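Local coordinates for regulator of G-protein signaling 16 (Mus musculus, PDB 3C7L) that inhibits G protein-coupled receptor signalling by speeding GTP hydrolysis on G-protein alpha subunits, including transducin alpha in phototransduction, through its RGS domain, at residues A34-L39 and S123-F127; N47-W51 and T115-M119; C54-K58 and R69-I73. All blocks are in the same frame, centred on the assembly; numbering follows the deposited sequence.

In the fold
Coming from the N terminus, helix 29-40 supplies the first half of interaction 1, which waits for residues 123-127, 84 positions later, and so closes the widest loop. Within it, helix 45-57 supplies first 47-51, paired with 115-119 in interaction 2, and then 54-58, which closes the short loop of interaction 3 with helix 63-78. The three loops are nested and none cross. Helix 109-128 serves both outer contacts, joining the terminal subdomain of the RGS fold to its four-helix bundle. Interactions 1 and 2 touch through Leu39 and Leu48, and 2 and 3 through Phe50 and Ile73; interactions 1 and 3 lie on opposite sides of the chain's centre.

Interaction 1 of 3, residues A34-L39 and S123-F127; sequences AFHAFL and SYPRF
Ala34 sets its methyl against the far end of the Phe127 ring, with CB 3.8 Å from CZ. Phe35 meets the same ring in two ways. Its CA lies over the face in a CH-pi contact, 4.2 Å from the Phe127 centroid, and its CD1 comes within 3.6 Å of Phe127 CG. The two rings pair obliquely, with planes 57° apart. With CG turned to the far side from the backbone N (chi1 -171°), the Phe35 ring reaches over to helix 109-128, where Ser123 O sits at its edge, 3.7 Å from CE1. Phe35 CZ continues to the CA of Tyr124, a residue whose OH bonds to Trp18 O. Phe35, Phe38 and Phe127 form an aromatic cluster in the terminal subdomain of the RGS fold, where the chain's early and late helices come together. Phe38 is the second ring to approach Phe127: the CA of Phe127 stands nearly above its centre, 3.9 Å from the Phe38 centroid. The Phe127 ring also turns its edge toward the face of Phe38 in an offset edge-to-face pair, planes at 60°. At the outer end of the ring, Phe38 CZ lies 3.7 Å from Arg126 NH1, in a guanidinium held by salt bridges to Glu42 and Asp122. Leu39 divides its branches: CD1 rests over a face of the Phe35 ring, while CD2 touches Ser123 OG at 3.5 Å.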
# COMPACT_ATOMS: atom_id res chain seq x y z
N ALA A 34 -10.25 -9.50 4.07
CA ALA A 34 -9.63 -10.81 4.26
C ALA A 34 -8.11 -10.73 4.14
O ALA A 34 -7.38 -11.31 4.95
CB ALA A 34 -10.18 -11.79 3.23
N PHE A 35 -7.64 -10.01 3.12
CA PHE A 35 -6.21 -9.87 2.91
C PHE A 35 -5.55 -9.07 4.03
O PHE A 35 -4.44 -9.37 4.44
CB PHE A 35 -5.93 -9.22 1.54
CG PHE A 35 -4.48 -9.24 1.14
CD1 PHE A 35 -3.72 -10.40 1.27
CD2 PHE A 35 -3.87 -8.10 0.61
CE1 PHE A 35 -2.37 -10.44 0.88
CE2 PHE A 35 -2.52 -8.12 0.22
CZ PHE A 35 -1.77 -9.29 0.35
N HIS A 36 -6.24 -8.05 4.54
CA HIS A 36 -5.69 -7.24 5.62
C HIS A 36 -5.45 -8.11 6.85
O HIS A 36 -4.40 -8.04 7.48
CB HIS A 36 -6.64 -6.07 5.97
CG HIS A 36 -6.07 -5.10 6.96
ND1 HIS A 36 -6.22 -5.25 8.32
CD2 HIS A 36 -5.31 -4.00 6.78
CE1 HIS A 36 -5.57 -4.28 8.94
NE2 HIS A 36 -5.01 -3.51 8.03
N ALA A 37 -6.43 -8.95 7.18
CA ALA A 37 -6.31 -9.84 8.33
C ALA A 37 -5.17 -10.83 8.14
O ALA A 37 -4.43 -11.12 9.08
CB ALA A 37 -7.61 -10.57 8.56
N PHE A 38 -5.02 -11.34 6.92
CA PHE A 38 -3.95 -12.29 6.62
C PHE A 38 -2.60 -11.61 6.87
O PHE A 38 -1.71 -12.18 7.50
CB PHE A 38 -4.04 -12.76 5.16
CG PHE A 38 -2.97 -13.73 4.77
CD1 PHE A 38 -3.04 -15.07 5.15
CD2 PHE A 38 -1.87 -13.31 4.02
CE1 PHE A 38 -2.04 -15.98 4.80
CE2 PHE A 38 -0.86 -14.21 3.66
CZ PHE A 38 -0.95 -15.55 4.05
N LEU A 39 -2.46 -10.39 6.37
CA LEU A 39 -1.23 -9.62 6.53
C LEU A 39 -0.93 -9.26 7.99
O LEU A 39 0.22 -9.29 8.42
CB LEU A 39 -1.30 -8.33 5.70
CG LEU A 39 -1.36 -8.54 4.18
CD1 LEU A 39 -1.37 -7.20 3.46
CD2 LEU A 39 -0.17 -9.37 3.74
N SER A 123 3.17 -12.22 -0.29
CA SER A 123 2.01 -12.44 0.57
C SER A 123 0.70 -12.63 -0.17
O SER A 123 -0.19 -13.32 0.32
CB SER A 123 1.88 -11.29 1.58
OG SER A 123 1.86 -10.02 0.96
N TYR A 124 0.57 -12.02 -1.35
CA TYR A 124 -0.66 -12.15 -2.14
C TYR A 124 -0.85 -13.60 -2.58
O TYR A 124 -1.91 -14.18 -2.35
CB TYR A 124 -0.61 -11.18 -3.33
CG TYR A 124 -1.60 -11.43 -4.45
CD1 TYR A 124 -2.97 -11.54 -4.21
CD2 TYR A 124 -1.16 -11.49 -5.78
CE1 TYR A 124 -3.89 -11.69 -5.27
CE2 TYR A 124 -2.05 -11.65 -6.83
CZ TYR A 124 -3.41 -11.74 -6.57
OH TYR A 124 -4.27 -11.87 -7.63
N PRO A 125 0.17 -14.20 -3.22
CA PRO A 125 0.02 -15.59 -3.65
C PRO A 125 -0.19 -16.54 -2.47
O PRO A 125 -0.91 -17.53 -2.59
CB PRO A 125 1.32 -15.87 -4.39
CG PRO A 125 1.63 -14.55 -5.00
CD PRO A 125 1.36 -13.60 -3.85
N ARG A 126 0.43 -16.26 -1.33
CA ARG A 126 0.25 -17.13 -0.17
C ARG A 126 -1.16 -16.97 0.40
O ARG A 126 -1.74 -17.92 0.94
CB ARG A 126 1.32 -16.86 0.90
CG ARG A 126 2.69 -17.39 0.50
CD ARG A 126 3.75 -17.29 1.59
NE ARG A 126 4.15 -15.92 1.90
CZ ARG A 126 3.65 -15.19 2.89
NH1 ARG A 126 2.72 -15.70 3.70
NH2 ARG A 126 4.10 -13.96 3.10
N PHE A 127 -1.72 -15.77 0.27
CA PHE A 127 -3.07 -15.50 0.74
C PHE A 127 -4.05 -16.35 -0.05
O PHE A 127 -5.01 -16.90 0.50
CB PHE A 127 -3.45 -14.02 0.54
CG PHE A 127 -4.93 -13.75 0.65
CD1 PHE A 127 -5.60 -13.92 1.86
CD2 PHE A 127 -5.66 -13.32 -0.46
CE1 PHE A 127 -6.98 -13.68 1.96
CE2 PHE A 127 -7.04 -13.08 -0.37
CZ PHE A 127 -7.69 -13.26 0.84

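Interaction 2 of 3, residues N47-W51 and T115-M119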
# COMPACT_ATOMS: atom_id res chain seq x y z
N ASN A 47 1.79 -2.56 4.56
CA ASN A 47 2.00 -2.50 3.11
C ASN A 47 0.68 -2.18 2.41
O ASN A 47 0.63 -1.35 1.50
CB ASN A 47 2.55 -3.82 2.57
CG ASN A 47 3.96 -4.10 3.05
OD1 ASN A 47 4.75 -3.17 3.27
ND2 ASN A 47 4.31 -5.38 3.19
N LEU A 48 -0.38 -2.84 2.85
CA LEU A 48 -1.70 -2.64 2.27
C LEU A 48 -2.29 -1.28 2.67
O LEU A 48 -2.91 -0.61 1.86
CB LEU A 48 -2.65 -3.76 2.71
CG LEU A 48 -4.12 -3.63 2.28
CD1 LEU A 48 -4.22 -3.55 0.77
CD2 LEU A 48 -4.90 -4.82 2.81
N GLU A 49 -2.09 -0.88 3.93
CA GLU A 49 -2.62 0.39 4.40
C GLU A 49 -1.97 1.54 3.65
O GLU A 49 -2.62 2.52 3.30
CB GLU A 49 -2.38 0.52 5.92
CG GLU A 49 -3.17 -0.51 6.70
CD GLU A 49 -2.87 -0.53 8.19
OE1 GLU A 49 -1.90 0.13 8.63
OE2 GLU A 49 -3.60 -1.24 8.91
N PHE A 50 -0.67 1.41 3.40
CA PHE A 50 0.07 2.44 2.67
C PHE A 50 -0.42 2.53 1.23
O PHE A 50 -0.63 3.63 0.72
CB PHE A 50 1.57 2.11 2.69
CG PHE A 50 2.39 2.96 1.77
CD1 PHE A 50 2.39 4.35 1.89
CD2 PHE A 50 3.16 2.38 0.77
CE1 PHE A 50 3.15 5.14 1.03
CE2 PHE A 50 3.92 3.15 -0.09
CZ PHE A 50 3.92 4.54 0.04
N TRP A 51 -0.60 1.39 0.58
CA TRP A 51 -1.06 1.37 -0.81
C TRP A 51 -2.40 2.08 -0.91
O TRP A 51 -2.59 2.95 -1.76
CB TRP A 51 -1.19 -0.08 -1.31
CG TRP A 51 -1.42 -0.20 -2.79
CD1 TRP A 51 -0.47 -0.31 -3.77
CD2 TRP A 51 -2.69 -0.19 -3.47
NE1 TRP A 51 -1.07 -0.38 -5.01
CE2 TRP A 51 -2.42 -0.30 -4.85
CE3 TRP A 51 -4.02 -0.09 -3.04
CZ2 TRP A 51 -3.45 -0.33 -5.81
CZ3 TRP A 51 -5.04 -0.12 -3.99
CH2 TRP A 51 -4.74 -0.24 -5.36
N THR A 115 6.21 -1.34 -2.63
CA THR A 115 5.34 -1.93 -1.61
C THR A 115 4.34 -2.88 -2.26
O THR A 115 4.01 -3.93 -1.69
CB THR A 115 4.61 -0.84 -0.81
OG1 THR A 115 5.59 0.01 -0.18
CG2 THR A 115 3.73 -1.46 0.28
N ARG A 116 3.86 -2.52 -3.44
CA ARG A 116 2.92 -3.38 -4.16
C ARG A 116 3.59 -4.73 -4.46
O ARG A 116 2.99 -5.79 -4.28
CB ARG A 116 2.51 -2.73 -5.49
CG ARG A 116 1.54 -3.59 -6.28
CD ARG A 116 1.39 -3.14 -7.73
NE ARG A 116 0.58 -4.10 -8.47
CZ ARG A 116 -0.67 -3.91 -8.86
NH1 ARG A 116 -1.30 -2.76 -8.60
NH2 ARG A 116 -1.32 -4.88 -9.48
N THR A 117 4.84 -4.68 -4.93
CA THR A 117 5.57 -5.89 -5.25
C THR A 117 5.84 -6.73 -4.01
O THR A 117 5.86 -7.96 -4.06
CB THR A 117 6.90 -5.56 -5.96
OG1 THR A 117 6.62 -4.90 -7.19
CG2 THR A 117 7.70 -6.83 -6.24
N LEU A 118 6.03 -6.05 -2.88
CA LEU A 118 6.27 -6.73 -1.61
C LEU A 118 5.07 -7.66 -1.36
O LEU A 118 5.21 -8.76 -0.82
CB LEU A 118 6.39 -5.70 -0.49
CG LEU A 118 7.46 -5.82 0.60
CD1 LEU A 118 8.84 -6.09 -0.00
CD2 LEU A 118 7.48 -4.53 1.40
N MET A 119 3.88 -7.20 -1.75
CA MET A 119 2.67 -8.00 -1.57
C MET A 119 2.41 -8.94 -2.75
O MET A 119 2.31 -10.16 -2.58
CB MET A 119 1.44 -7.09 -1.39
CG MET A 119 1.45 -6.21 -0.14
SD MET A 119 -0.04 -5.18 0.05
CE MET A 119 0.38 -3.78 -0.96
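Asn47 points from helix 45-57 toward helix 109-128. Its CB packs on the methyl of Thr115, 3.5 Å from CG2, and also meets Met119 CG at 3.8 Å. Because CG stands beside the backbone N (chi1 -68°), the amide continues across Leu118 at about a right angle. OD1 lies 3.6 Å from Leu118 CD2, and ND2 is 3.7 Å from the same methyl. An alanine here would remove the amide, which would probably leave Leu118 CD2 without its neighbour and open a gap beside the Thr115 methyl. Alongside, Met119 bends at its last torsion. Its SD passes Leu48 N at 3.7 Å, and CE ends near both Asn47 O and Trp51 CB, 4.0 Å from the latter. Thr115 OG1, bonded to Ala111 O one turn back, lies 3.5 Å from Phe50 CD2, oblique to the ring. Arg116 CB brushes the Trp51 indole, its guanidinium tied to Glu120 and Asp23. The contact lies close to the centre of the chain: helix 29-40 abuts Leu48 and Met119, while helix 63-78 packs on Phe50 through Ile73 and Ile78.

Interaction 3 of 3, residues C54-K58 and R69-I73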
# COMPACT_ATOMS: atom_id res chain seq x y z
N CYS A 54 -2.20 5.80 -0.60
CA CYS A 54 -1.68 6.44 -1.80
C CYS A 54 -2.80 6.65 -2.81
O CYS A 54 -2.83 7.65 -3.52
CB CYS A 54 -0.58 5.58 -2.44
SG CYS A 54 0.97 5.54 -1.53
N GLU A 55 -3.71 5.68 -2.88
CA GLU A 55 -4.84 5.74 -3.80
C GLU A 55 -5.79 6.89 -3.48
O GLU A 55 -6.30 7.55 -4.38
CB GLU A 55 -5.62 4.42 -3.77
CG GLU A 55 -4.91 3.28 -4.44
CD GLU A 55 -4.58 3.56 -5.89
OE1 GLU A 55 -3.43 3.96 -6.18
OE2 GLU A 55 -5.47 3.41 -6.74
N GLU A 56 -6.03 7.14 -2.20
CA GLU A 56 -6.92 8.23 -1.84
C GLU A 56 -6.19 9.58 -2.01
O GLU A 56 -6.81 10.59 -2.34
CB GLU A 56 -7.44 8.06 -0.41
CG GLU A 56 -6.38 8.10 0.67
CD GLU A 56 -6.97 8.13 2.08
OE1 GLU A 56 -7.93 8.91 2.30
OE2 GLU A 56 -6.47 7.39 2.96
N PHE A 57 -4.88 9.57 -1.80
CA PHE A 57 -4.07 10.79 -1.93
C PHE A 57 -4.14 11.39 -3.33
O PHE A 57 -4.23 12.61 -3.49
CB PHE A 57 -2.60 10.47 -1.60
CG PHE A 57 -1.64 11.60 -1.91
CD1 PHE A 57 -1.64 12.76 -1.13
CD2 PHE A 57 -0.75 11.50 -2.97
CE1 PHE A 57 -0.75 13.80 -1.41
CE2 PHE A 57 0.14 12.54 -3.26
CZ PHE A 57 0.14 13.69 -2.48
N LYS A 58 -4.09 10.55 -4.36
CA LYS A 58 -4.12 11.05 -5.72
C LYS A 58 -5.45 11.63 -6.18
O LYS A 58 -5.55 12.21 -7.26
CB LYS A 58 -3.66 9.96 -6.69
CG LYS A 58 -2.16 9.73 -6.64
CD LYS A 58 -1.68 8.94 -7.85
CE LYS A 58 -0.17 8.82 -7.86
NZ LYS A 58 0.31 8.02 -9.03
N ARG A 69 -1.77 15.99 3.52
CA ARG A 69 -1.87 14.54 3.42
C ARG A 69 -0.51 13.90 3.07
O ARG A 69 -0.14 12.87 3.63
CB ARG A 69 -2.91 14.17 2.36
CG ARG A 69 -2.99 12.68 2.04
CD ARG A 69 -3.58 11.85 3.16
NE ARG A 69 -5.03 11.99 3.25
CZ ARG A 69 -5.65 12.88 4.01
NH1 ARG A 69 -4.94 13.70 4.77
NH2 ARG A 69 -6.98 12.95 4.01
N ALA A 70 0.23 14.52 2.15
CA ALA A 70 1.53 14.01 1.75
C ALA A 70 2.48 13.90 2.94
O ALA A 70 3.23 12.92 3.07
CB ALA A 70 2.14 14.90 0.68
N HIS A 71 2.44 14.90 3.81
CA HIS A 71 3.28 14.93 5.00
C HIS A 71 2.88 13.86 6.00
O HIS A 71 3.73 13.26 6.65
CB HIS A 71 3.22 16.31 5.66
CG HIS A 71 4.04 17.35 4.95
ND1 HIS A 71 3.68 18.68 4.89
CD2 HIS A 71 5.21 17.24 4.27
CE1 HIS A 71 4.59 19.35 4.21
NE2 HIS A 71 5.53 18.50 3.82
N HIS A 72 1.57 13.62 6.13
CA HIS A 72 1.09 12.59 7.05
C HIS A 72 1.47 11.21 6.53
O HIS A 72 1.90 10.35 7.29
CB HIS A 72 -0.44 12.68 7.21
CG HIS A 72 -1.04 11.48 7.88
ND1 HIS A 72 -0.79 11.15 9.19
CD2 HIS A 72 -1.86 10.51 7.40
CE1 HIS A 72 -1.42 10.03 9.49
NE2 HIS A 72 -2.07 9.62 8.42
N ILE A 73 1.31 11.00 5.22
CA ILE A 73 1.66 9.71 4.62
C ILE A 73 3.16 9.44 4.77
O ILE A 73 3.57 8.33 5.11
CB ILE A 73 1.25 9.68 3.13
CG1 ILE A 73 -0.27 9.61 3.01
CG2 ILE A 73 1.92 8.50 2.41
CD1 ILE A 73 -0.80 9.65 1.58
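Phe57 and Arg69 meet because each first torsion swings CG to the far side from its backbone N (chi1 171° and 173°), sending the two side chains past one another in opposite directions. They belong to helices 45-57 and 63-78, consecutive members of the four-helix bundle of the RGS domain, joined by a short connection and here running in roughly opposite directions. Arg69 offers the aliphatic part of its chain: CG comes up to the edge of the phenyl ring, near its plane, only 3.4 Å from Phe57 CD1, and CB follows in the same plane at 4.0 Å from that atom. Further along the same side of the ring, Phe57 CE1 rests on the methyl of Ala70, 3.7 Å from CB. At the root of the side chain, Ile73 stretches its delta methyl across obliquely, CD1 lying 3.7 Å from Phe57 CB. Arg69, Ala70 and Ile73, on one side of helix 63-78, therefore line the side chain from CB to CE1. Phe108 meets it edge-to-face from a loop and also packs on Ile73, while Leu100 of helix 90-101 backs Ala70, so the phenylalanine is buried among several parts of the bundle. The bends at chi2 and chi3 turn the guanidinium of Arg69 away from this apolar patch, with its plane 45° from that of the ring. There it faces a carboxylate of opposite charge, though too far for a salt bridge: Glu56 OE1 is 4.3 Å from Arg69 NE.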